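PDB 6E1Q: indole-3-acetic acid-amido synthetase GH3.15, which catalyses the ATP-dependent conjugation of glutamine, and possibly cysteine, to the auxin precursor indole-3-butyric acid, and of glutamine to the herbicide 2,4-DB. Local coordinates for residues A[24-28]-A[381-385]; A[322-326]-A[346-350]; A[387-393]-A[406-412]. All coordinates share one frame. Numbering follows the deposited sequence.

Contact 1 (A[24-28]-A[381-385])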
# COMPACT_ATOMS: atom_id res chain seq x y z
N VAL A 24 -8.17 -20.42 17.44
CA VAL A 24 -8.71 -19.20 16.86
C VAL A 24 -10.04 -18.83 17.52
O VAL A 24 -10.25 -17.69 17.93
CB VAL A 24 -8.83 -19.35 15.33
CG1 VAL A 24 -9.29 -18.05 14.67
CG2 VAL A 24 -7.48 -19.82 14.74
N LYS A 25 -10.95 -19.81 17.65
CA LYS A 25 -12.27 -19.52 18.19
C LYS A 25 -12.17 -19.01 19.63
O LYS A 25 -12.79 -18.00 19.99
CB LYS A 25 -13.16 -20.78 18.08
CG LYS A 25 -14.59 -20.56 18.54
CD LYS A 25 -15.50 -20.29 17.32
CE LYS A 25 -16.88 -19.74 17.69
NZ LYS A 25 -17.53 -19.01 16.56
N GLN A 26 -11.33 -19.66 20.44
CA GLN A 26 -11.16 -19.25 21.83
C GLN A 26 -10.52 -17.87 21.93
O GLN A 26 -10.92 -17.05 22.76
CB GLN A 26 -10.32 -20.28 22.57
CG GLN A 26 -10.78 -21.74 22.36
CD GLN A 26 -10.02 -22.46 21.24
OE1 GLN A 26 -10.31 -22.28 20.05
NE2 GLN A 26 -9.05 -23.29 21.62
N ILE A 27 -9.51 -17.59 21.10
CA ILE A 27 -8.85 -16.29 21.18
C ILE A 27 -9.79 -15.18 20.75
O ILE A 27 -9.90 -14.14 21.42
CB ILE A 27 -7.55 -16.30 20.35
CG1 ILE A 27 -6.54 -17.28 20.96
CG2 ILE A 27 -6.97 -14.89 20.31
CD1 ILE A 27 -5.32 -17.53 20.10
N GLN A 28 -10.48 -15.36 19.63
CA GLN A 28 -11.47 -14.38 19.20
C GLN A 28 -12.47 -14.06 20.32
O GLN A 28 -12.69 -12.89 20.65
CB GLN A 28 -12.20 -14.88 17.96
CG GLN A 28 -11.39 -14.67 16.69
CD GLN A 28 -11.30 -13.21 16.30
OE1 GLN A 28 -12.23 -12.67 15.70
NE2 GLN A 28 -10.19 -12.56 16.63
N ASP A 381 -18.63 -14.78 11.61
CA ASP A 381 -17.41 -14.81 12.41
C ASP A 381 -16.23 -15.29 11.56
O ASP A 381 -16.39 -15.94 10.53
CB ASP A 381 -17.58 -15.75 13.61
CG ASP A 381 -18.28 -15.08 14.78
OD1 ASP A 381 -18.31 -13.83 14.83
OD2 ASP A 381 -18.79 -15.81 15.66
N LEU A 382 -15.02 -14.95 12.02
CA LEU A 382 -13.80 -15.34 11.32
C LEU A 382 -13.77 -16.83 11.00
O LEU A 382 -13.45 -17.22 9.87
CB LEU A 382 -12.58 -14.96 12.17
CG LEU A 382 -11.19 -15.42 11.73
CD1 LEU A 382 -10.76 -14.75 10.45
CD2 LEU A 382 -10.19 -15.08 12.81
N VAL A 383 -14.13 -17.69 11.96
CA VAL A 383 -14.04 -19.14 11.73
C VAL A 383 -15.15 -19.69 10.85
O VAL A 383 -15.08 -20.86 10.44
CB VAL A 383 -14.06 -19.93 13.05
CG1 VAL A 383 -12.91 -19.49 13.94
CG2 VAL A 383 -15.40 -19.75 13.75
N ASP A 384 -16.19 -18.90 10.57
CA ASP A 384 -17.34 -19.34 9.78
C ASP A 384 -17.28 -18.89 8.33
O ASP A 384 -18.24 -19.09 7.59
CB ASP A 384 -18.62 -18.83 10.42
CG ASP A 384 -18.82 -19.42 11.78
OD1 ASP A 384 -18.45 -20.60 11.94
OD2 ASP A 384 -19.33 -18.71 12.66
N VAL A 385 -16.18 -18.28 7.93
CA VAL A 385 -16.01 -17.85 6.55
C VAL A 385 -16.01 -19.06 5.59
O VAL A 385 -15.65 -20.18 5.97
CB VAL A 385 -14.69 -17.05 6.54
CG1 VAL A 385 -13.60 -17.74 5.74
CG2 VAL A 385 -14.92 -15.58 6.19
O HOH W 1 -14.95 -13.79 14.90
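V24 opens the helical segment with its CA-to-CB bond aimed at segment 381-385, and its CG1 methyl lies 3.6 Å from L382 CD2 and 4.0 Å from V383 CG1. One valine thus meets two consecutive residues of the turn. K25, at the closest backbone approach (6.7 Å from its CA to that of V383), starts out sideways, but its long chain carries the ammonium over the turn. There NZ makes a salt bridge of 3.6 Å with D381 OD2 and sits 3.6 Å from V383 CG2, while D384 OD2, 4.3 Å from NZ, adds only a nearby opposite charge. D381 also serves helix 55-61 through an OD1 salt bridge with K59. One helical turn after V24, with Q28 N bonded to V24 O at 2.9 Å, Q28 again faces the turn, and its CG comes within 4.1 Å of L382 CD2. The loop before strand 356-361 holds its amide, NE2 donating to the P352 and G355 carbonyls, and OE1 accepts from F357 N at the start of that strand. A water bridges the two segments, donating to Q28 OE1 (3.0 Å) and accepting from L382 N (3.1 Å). D381 ends the edge strand 379-381, and residues 382-384 form one 3-10 turn, with D384 N bonded to D381 O at 3.0 Å. Helix 24-38, in the N-terminal family region, thus packs through V24, K25 and Q28 on the turn leaving the outermost strand of the large mixed sheet, where the L382 side chain lies about 10 Å from those of the ATP-site residues Y326 and Y348.

Contact 2 (A[322-326]-A[346-350]). With CFA ((2,4-dichlorophenoxy)acetic acid), chain D.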
# COMPACT_ATOMS: atom_id res chain seq x y z
N THR A 322 8.47 -9.67 -1.73
CA THR A 322 7.67 -10.21 -0.64
C THR A 322 6.63 -9.19 -0.18
O THR A 322 6.85 -7.98 -0.25
CB THR A 322 8.54 -10.66 0.54
OG1 THR A 322 9.28 -9.54 1.05
CG2 THR A 322 9.51 -11.74 0.10
N SER A 323 5.49 -9.70 0.27
CA SER A 323 4.44 -8.89 0.88
C SER A 323 4.01 -9.66 2.12
O SER A 323 3.27 -10.65 2.04
CB SER A 323 3.29 -8.63 -0.09
OG SER A 323 2.26 -7.87 0.52
N SER A 324 4.49 -9.21 3.27
CA SER A 324 4.37 -9.98 4.50
C SER A 324 3.16 -9.61 5.35
O SER A 324 2.77 -10.41 6.21
CB SER A 324 5.63 -9.78 5.36
OG SER A 324 6.74 -10.32 4.70
N PHE A 325 2.59 -8.42 5.16
CA PHE A 325 1.67 -7.86 6.14
C PHE A 325 0.40 -7.37 5.48
O PHE A 325 0.44 -6.72 4.43
CB PHE A 325 2.31 -6.69 6.89
CG PHE A 325 3.72 -6.94 7.35
CD1 PHE A 325 3.97 -7.63 8.53
CD2 PHE A 325 4.80 -6.47 6.61
CE1 PHE A 325 5.27 -7.85 8.97
CE2 PHE A 325 6.10 -6.68 7.05
CZ PHE A 325 6.33 -7.37 8.23
N TYR A 326 -0.73 -7.65 6.13
CA TYR A 326 -2.03 -7.10 5.74
C TYR A 326 -2.57 -6.33 6.93
O TYR A 326 -2.89 -6.92 7.97
CB TYR A 326 -3.01 -8.18 5.27
CG TYR A 326 -4.38 -7.60 5.04
CD1 TYR A 326 -4.58 -6.58 4.11
CD2 TYR A 326 -5.47 -8.02 5.78
CE1 TYR A 326 -5.82 -6.01 3.92
CE2 TYR A 326 -6.73 -7.46 5.59
CZ TYR A 326 -6.90 -6.46 4.66
OH TYR A 326 -8.15 -5.91 4.50
N VAL A 346 -0.09 -14.41 -3.14
CA VAL A 346 -0.03 -13.91 -1.77
C VAL A 346 -1.38 -14.13 -1.08
O VAL A 346 -2.43 -13.72 -1.59
CB VAL A 346 0.37 -12.43 -1.76
CG1 VAL A 346 0.09 -11.83 -0.40
CG2 VAL A 346 1.85 -12.29 -2.14
N SER A 347 -1.36 -14.77 0.08
CA SER A 347 -2.53 -14.88 0.94
C SER A 347 -2.15 -14.52 2.38
O SER A 347 -1.08 -14.90 2.85
CB SER A 347 -3.14 -16.29 0.92
OG SER A 347 -4.17 -16.38 -0.03
N TYR A 348 -3.06 -13.85 3.08
CA TYR A 348 -2.80 -13.36 4.44
C TYR A 348 -3.65 -14.11 5.45
O TYR A 348 -4.88 -14.18 5.31
CB TYR A 348 -3.07 -11.87 4.53
CG TYR A 348 -2.26 -11.03 3.58
CD1 TYR A 348 -0.90 -10.78 3.81
CD2 TYR A 348 -2.86 -10.44 2.46
CE1 TYR A 348 -0.15 -9.98 2.94
CE2 TYR A 348 -2.12 -9.64 1.58
CZ TYR A 348 -0.77 -9.41 1.82
OH TYR A 348 -0.04 -8.62 0.96
N THR A 349 -3.00 -14.68 6.45
CA THR A 349 -3.68 -15.36 7.53
C THR A 349 -4.05 -14.33 8.60
O THR A 349 -3.19 -13.59 9.06
CB THR A 349 -2.76 -16.42 8.12
OG1 THR A 349 -2.38 -17.36 7.10
CG2 THR A 349 -3.46 -17.16 9.26
N ILE A 350 -5.33 -14.29 8.98
CA ILE A 350 -5.78 -13.35 10.01
C ILE A 350 -5.25 -13.79 11.36
O ILE A 350 -5.26 -14.98 11.70
CB ILE A 350 -7.31 -13.26 10.02
CG1 ILE A 350 -7.82 -12.77 8.66
CG2 ILE A 350 -7.79 -12.34 11.11
CD1 ILE A 350 -7.27 -11.41 8.25
C1 CFA D . 1.37 -2.71 8.14
C2 CFA D . 2.85 -2.33 7.99
C1' CFA D . 4.90 -2.59 9.20
C2' CFA D . 5.60 -1.38 9.18
C3' CFA D . 6.99 -1.39 9.19
C4' CFA D . 7.68 -2.60 9.23
C5' CFA D . 6.98 -3.79 9.26
CL3 CFA D . 4.73 0.18 9.13
C6' CFA D . 5.59 -3.78 9.25
O1 CFA D . 1.08 -3.75 8.79
O2 CFA D . 0.45 -2.03 7.63
O1' CFA D . 3.49 -2.62 9.20
CL4 CFA D . 9.46 -2.63 9.26
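Y348 presents one face of its ring to the β-carbon of Y326, whose CB stands 3.6 Å from the Y348 ring centroid and 20° off the ring normal, a CH-pi contact. The two rings themselves barely overlap: their planes are inclined by 28° and slid apart, with centroids 5.7 Å from each other, because the Y326 side chain leads away towards D408, to which its hydroxyl is hydrogen-bonded. At the far end of Y348, OH and S323 OG share a very short hydrogen bond of 2.5 Å. The ring thus spans the gap from S323 to Y326, with F325 O 3.6 Å from Y348 CE1. V346 fills in beside S323, its CG1 4.2 Å from S323 O. The CA-to-CB bond of F325 points away from 346-350, and its CE2 approaches C6' of the bound (2,4-dichlorophenoxy)acetic acid at 3.7 Å. Strand 321-327 thus lies where two sites of this adenylating enzyme meet: F325 serves both the acyl-acid pocket and the ATP site, and Y326 and Y348 belong to the ATP site.

Contact 3 (A[387-393]-A[406-412]); sequences IGHDYEP and VGDVLRA
Main-chain hydrogen bonds define the pairing. Y391 N to L410 O and L410 N to Y391 O, both 2.7 Å, make an antiparallel hydrogen-bonded pair; adjacent D390 and R411 form a non-hydrogen-bonded pair, D390 CA to R411 CA 4.4 Å. A412 N to H389 O (3.2 Å) keeps this register; at the ends it is lost, as G388 N rather than H389 N bonds to A412 O (2.8 Å), and V406 N rather than D408 N to P393 O (3.2 Å). E392 (t, t) brings OE2 to G407 N at 2.9 Å, a weak bond; its OE1 pairs with R405. A water joins D390 OD1 (3.3 Å) to R411 NH1 (2.5 Å). These are the arms of a β-hairpin of the large mixed sheet; the axes of strands 390-393 and 408-412 approach to 4.4 Å, N-to-C directions at 132°. Residues are extended except G388 (phi/psi 91/-11), V406 (-84/-23) and G407 (87/5). D408, an ATP-binding residue (m), directs its carboxylate to Y326 and R427. D390 (m) and R411 (t) share one face, Y391 (m) and L410 (m, t) the other. P393 CG meets L410 CD1 at 3.6 Å, and Y391 CE2 meets A412 CB at 4.3 Å.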
# COMPACT_ATOMS: atom_id res chain seq x y z
N ILE A 387 -14.82 -20.89 2.00
CA ILE A 387 -13.72 -20.82 1.04
C ILE A 387 -14.27 -20.49 -0.34
O ILE A 387 -15.27 -21.06 -0.78
CB ILE A 387 -12.94 -22.14 1.01
CG1 ILE A 387 -12.30 -22.42 2.38
CG2 ILE A 387 -11.84 -22.09 -0.05
CD1 ILE A 387 -11.59 -21.21 2.96
N GLY A 388 -13.61 -19.55 -1.03
CA GLY A 388 -13.99 -19.11 -2.35
C GLY A 388 -14.94 -17.93 -2.40
O GLY A 388 -15.14 -17.37 -3.48
N HIS A 389 -15.52 -17.53 -1.26
CA HIS A 389 -16.44 -16.40 -1.17
C HIS A 389 -15.70 -15.11 -0.80
O HIS A 389 -14.65 -15.12 -0.14
CB HIS A 389 -17.51 -16.68 -0.11
CG HIS A 389 -18.53 -17.71 -0.51
ND1 HIS A 389 -18.26 -18.72 -1.41
CD2 HIS A 389 -19.81 -17.88 -0.13
CE1 HIS A 389 -19.34 -19.46 -1.57
NE2 HIS A 389 -20.29 -18.99 -0.78
N ASP A 390 -16.29 -13.98 -1.21
CA ASP A 390 -15.69 -12.65 -1.05
C ASP A 390 -16.26 -12.00 0.19
O ASP A 390 -17.45 -12.14 0.47
CB ASP A 390 -15.96 -11.75 -2.27
CG ASP A 390 -15.16 -12.17 -3.51
OD1 ASP A 390 -14.29 -13.05 -3.41
OD2 ASP A 390 -15.40 -11.61 -4.60
N TYR A 391 -15.43 -11.26 0.92
CA TYR A 391 -15.86 -10.66 2.17
C TYR A 391 -15.20 -9.31 2.37
O TYR A 391 -14.07 -9.08 1.94
CB TYR A 391 -15.51 -11.55 3.35
CG TYR A 391 -16.19 -12.90 3.38
CD1 TYR A 391 -17.43 -13.06 3.99
CD2 TYR A 391 -15.56 -14.03 2.86
CE1 TYR A 391 -18.05 -14.32 4.05
CE2 TYR A 391 -16.16 -15.28 2.90
CZ TYR A 391 -17.40 -15.42 3.50
OH TYR A 391 -17.98 -16.67 3.55
N GLU A 392 -15.90 -8.44 3.09
CA GLU A 392 -15.32 -7.20 3.59
C GLU A 392 -15.08 -7.33 5.09
O GLU A 392 -16.03 -7.64 5.83
CB GLU A 392 -16.24 -6.01 3.30
CG GLU A 392 -15.75 -4.72 3.95
CD GLU A 392 -16.64 -3.50 3.69
OE1 GLU A 392 -17.79 -3.64 3.22
OE2 GLU A 392 -16.16 -2.39 3.98
N PRO A 393 -13.87 -7.12 5.60
CA PRO A 393 -13.66 -7.26 7.05
C PRO A 393 -14.40 -6.19 7.83
O PRO A 393 -14.55 -5.05 7.39
CB PRO A 393 -12.14 -7.12 7.21
CG PRO A 393 -11.58 -7.35 5.83
CD PRO A 393 -12.63 -6.77 4.90
N VAL A 406 -13.92 -1.96 6.94
CA VAL A 406 -12.57 -1.58 6.56
C VAL A 406 -12.49 -1.13 5.11
O VAL A 406 -11.59 -0.36 4.75
CB VAL A 406 -11.67 -2.78 6.90
CG1 VAL A 406 -10.46 -2.85 6.01
CG2 VAL A 406 -11.27 -2.71 8.37
N GLY A 407 -13.44 -1.54 4.27
CA GLY A 407 -13.48 -1.07 2.89
C GLY A 407 -12.64 -1.87 1.92
O GLY A 407 -12.52 -1.45 0.76
N ASP A 408 -12.02 -2.96 2.35
CA ASP A 408 -11.37 -3.91 1.46
C ASP A 408 -12.31 -5.08 1.21
O ASP A 408 -13.21 -5.36 1.99
CB ASP A 408 -10.07 -4.46 2.05
CG ASP A 408 -9.05 -3.38 2.32
OD1 ASP A 408 -9.02 -2.38 1.58
OD2 ASP A 408 -8.27 -3.56 3.28
N VAL A 409 -12.07 -5.78 0.09
CA VAL A 409 -12.72 -7.04 -0.23
C VAL A 409 -11.64 -8.11 -0.30
O VAL A 409 -10.64 -7.96 -1.00
CB VAL A 409 -13.51 -6.96 -1.55
CG1 VAL A 409 -14.03 -8.36 -1.97
CG2 VAL A 409 -14.66 -5.95 -1.42
N LEU A 410 -11.82 -9.15 0.49
CA LEU A 410 -10.91 -10.28 0.55
C LEU A 410 -11.63 -11.54 0.09
O LEU A 410 -12.83 -11.70 0.33
CB LEU A 410 -10.42 -10.48 1.98
CG LEU A 410 -9.80 -9.25 2.65
CD1 LEU A 410 -9.40 -9.59 4.07
CD2 LEU A 410 -8.61 -8.76 1.85
N ARG A 411 -10.90 -12.45 -0.56
CA ARG A 411 -11.44 -13.77 -0.87
C ARG A 411 -10.79 -14.79 0.06
O ARG A 411 -9.56 -14.89 0.12
CB ARG A 411 -11.21 -14.17 -2.33
CG ARG A 411 -12.03 -15.45 -2.76
CD ARG A 411 -11.89 -15.81 -4.24
NE ARG A 411 -10.51 -16.14 -4.58
CZ ARG A 411 -9.67 -15.32 -5.20
NH1 ARG A 411 -10.07 -14.10 -5.57
NH2 ARG A 411 -8.42 -15.70 -5.44
N ALA A 412 -11.63 -15.55 0.76
CA ALA A 412 -11.14 -16.63 1.61
C ALA A 412 -10.58 -17.76 0.75
O ALA A 412 -11.28 -18.30 -0.11
CB ALA A 412 -12.28 -17.14 2.49
O HOH W 2 -12.30 -13.07 -6.00

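From the N terminus, helix 24-38 supplies the first half of contact 1, whose partner arrives only 353 residues later, so a long loop spanning the N-terminal family region is closed on the central one. Contact 2 falls wholly within that loop, closing a much shorter one between strands 321-327 and 348-350. Contact 3 follows in series, opening just after 381-385 and joining the hairpin of strands 390-396 and 404-416. Contacts 2 and 3 belong to the same large sheet and meet where Y326 OH reaches D408 OD2 at 2.6 Å. Contact 1 adjoins both, with L382 CD1 3.8 Å from I350 CB and V385 CG2 3.5 Å from Y391 CE2.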